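Local coordinates for protein putative alpha-L-fucosidase (PDB 3GZA) that probably hydrolyses alpha-L-fucosidic linkages, as a putative exported member of glycoside hydrolase family 29, at residues Asn153-Ala156 with Trp157-Arg160. Sequence-based numbering, arbitrary orientation.
With EDO (1,2-ethanediol), chain K.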
loop_
_atom_site.group_PDB
_atom_site.type_symbol
_atom_site.label_atom_id
_atom_site.label_comp_id
_atom_site.label_asym_id
_atom_site.label_seq_id
_atom_site.Cartn_x
_atom_site.Cartn_y
_atom_site.Cartn_z
ATOM N N ASN A 153 -10.178 5.932 -14.002
ATOM C CA ASN A 153 -9.387 6.750 -13.108
ATOM C C ASN A 153 -8.299 5.978 -12.406
ATOM O O ASN A 153 -7.182 6.476 -12.222
ATOM C CB ASN A 153 -10.294 7.472 -12.098
ATOM C CG ASN A 153 -11.207 8.480 -12.761
ATOM O OD1 ASN A 153 -10.841 9.090 -13.764
ATOM N ND2 ASN A 153 -12.378 8.671 -12.206
ATOM N N ARG A 154 -8.608 4.750 -11.987
ATOM C CA ARG A 154 -7.615 3.951 -11.302
ATOM C C ARG A 154 -6.501 3.545 -12.258
ATOM O O ARG A 154 -5.312 3.545 -11.891
ATOM C CB ARG A 154 -8.284 2.757 -10.610
ATOM C CG ARG A 154 -7.309 2.021 -9.771
ATOM C CD ARG A 154 -8.014 0.969 -8.880
ATOM N NE ARG A 154 -7.110 0.232 -8.010
ATOM C CZ ARG A 154 -6.656 0.676 -6.843
ATOM N NH1 ARG A 154 -7.002 1.863 -6.374
ATOM N NH2 ARG A 154 -5.850 -0.100 -6.148
ATOM N N GLN A 155 -6.834 3.247 -13.505
ATOM C CA GLN A 155 -5.791 2.904 -14.447
ATOM C C GLN A 155 -4.861 4.120 -14.668
ATOM O O GLN A 155 -3.633 3.941 -14.741
ATOM C CB GLN A 155 -6.400 2.481 -15.760
ATOM C CG GLN A 155 -5.405 1.880 -16.716
ATOM C CD GLN A 155 -4.984 0.510 -16.303
ATOM O OE1 GLN A 155 -5.855 -0.290 -15.872
ATOM N NE2 GLN A 155 -3.689 0.171 -16.521
ATOM N N ALA A 156 -5.443 5.323 -14.751
ATOM C CA ALA A 156 -4.651 6.564 -14.983
ATOM C C ALA A 156 -3.699 6.751 -13.793
ATOM O O ALA A 156 -2.526 7.118 -13.936
ATOM C CB ALA A 156 -5.555 7.747 -15.169
ATOM N N TRP A 157 -4.224 6.547 -12.593
ATOM C CA TRP A 157 -3.432 6.651 -11.362
ATOM C C TRP A 157 -2.317 5.626 -11.313
ATOM O O TRP A 157 -1.176 5.958 -10.983
ATOM C CB TRP A 157 -4.364 6.539 -10.139
ATOM C CG TRP A 157 -3.603 6.333 -8.863
ATOM C CD1 TRP A 157 -3.021 7.294 -8.085
ATOM C CD2 TRP A 157 -3.340 5.092 -8.221
ATOM N NE1 TRP A 157 -2.368 6.719 -7.032
ATOM C CE2 TRP A 157 -2.580 5.378 -7.081
ATOM C CE3 TRP A 157 -3.685 3.767 -8.494
ATOM C CZ2 TRP A 157 -2.160 4.377 -6.205
ATOM C CZ3 TRP A 157 -3.257 2.792 -7.610
ATOM C CH2 TRP A 157 -2.528 3.136 -6.482
ATOM N N TYR A 158 -2.630 4.373 -11.643
ATOM C CA TYR A 158 -1.667 3.323 -11.627
ATOM C C TYR A 158 -0.538 3.608 -12.633
ATOM O O TYR A 158 0.643 3.396 -12.336
ATOM C CB TYR A 158 -2.304 1.947 -11.857
ATOM C CG TYR A 158 -1.288 0.839 -11.820
ATOM C CD1 TYR A 158 -0.655 0.497 -10.625
ATOM C CD2 TYR A 158 -0.955 0.098 -12.968
ATOM C CE1 TYR A 158 0.291 -0.545 -10.572
ATOM C CE2 TYR A 158 -0.039 -0.916 -12.936
ATOM C CZ TYR A 158 0.609 -1.255 -11.727
ATOM O OH TYR A 158 1.545 -2.290 -11.701
ATOM N N LYS A 159 -0.896 4.071 -13.817
ATOM C CA LYS A 159 0.125 4.437 -14.778
ATOM C C LYS A 159 1.092 5.499 -14.190
ATOM O O LYS A 159 2.302 5.394 -14.359
ATOM C CB LYS A 159 -0.526 4.944 -16.069
ATOM C CG LYS A 159 -1.141 3.788 -16.899
ATOM C CD LYS A 159 -2.181 4.157 -17.939
ATOM C CE LYS A 159 -1.695 5.085 -18.973
ATOM N NZ LYS A 159 -2.818 5.278 -19.982
ATOM N N ARG A 160 0.539 6.508 -13.540
ATOM C CA ARG A 160 1.393 7.530 -12.917
ATOM C C ARG A 160 2.214 6.940 -11.815
ATOM O O ARG A 160 3.359 7.331 -11.631
ATOM C CB ARG A 160 0.565 8.725 -12.406
ATOM C CG ARG A 160 0.024 9.634 -13.533
ATOM C CD ARG A 160 -0.649 10.851 -12.959
ATOM N NE ARG A 160 -1.878 10.565 -12.258
ATOM C CZ ARG A 160 -3.079 10.481 -12.843
ATOM N NH1 ARG A 160 -3.252 10.659 -14.158
ATOM N NH2 ARG A 160 -4.111 10.186 -12.117
HETATM C C1 EDO K . 0.285 8.362 -8.819
HETATM O O1 EDO K . 0.648 9.793 -8.947
HETATM C C2 EDO K . 1.088 7.899 -7.566
HETATM O O2 EDO K . 0.398 8.128 -6.370
#
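Arg154 and Trp157, one helical turn apart, run side by side in the same direction, and the CZ3 corner of the indole's six-membered ring lies over one face of the guanidinium. Trp157 CZ3 sits 3.9 Å above the guanidinium plane, displaced toward its rim, and the two planes are 30° apart. Both side chains leave the helix with CG anti to the backbone N (chi1 -173° and 167°), and the extended arginine chain carries its charged end as far out as the ring. At its edge the indole also meets the carbonyl oxygen of Arg154, with CE3 3.8 Å from O. On the far side, Trp157 NE1 gives a weak, bent hydrogen bond of 3.2 Å to O2 of an ethanediol, probably from the crystallisation liquor. Arg160 folds back over the helix, bent near its end, and lays its guanidinium across the carbonyl of Ala156, whose O is 3.5 Å above the centre of the plane. That same oxygen accepts the backbone N of Arg160 at 3.2 Å. Further round the helix, Gln155 CG and Lys159 CD meet at 4.1 Å where the two chains cross. An alanine in place of Trp157 would probably open a gap over one face of the Arg154 guanidinium, leaving the group to its hydrogen bonds. Leu137 O of the same chain and Leu136 O of the second subunit accept Arg154 NH2, and Glu49 of the second subunit forms a salt bridge with Arg160. Within the chain, Gln155 OE1 accepts a hydrogen bond from Ala144 N, and Tyr158 OH bonds to Ile131 O. Backbone bonds from residue i+4 to residue i, such as Tyr158 N to Arg154 O at 2.8 Å, make this regular alpha-helix, an outlying part of helix 148-171 in the TIM-barrel domain, with one face turned to the dimer interface.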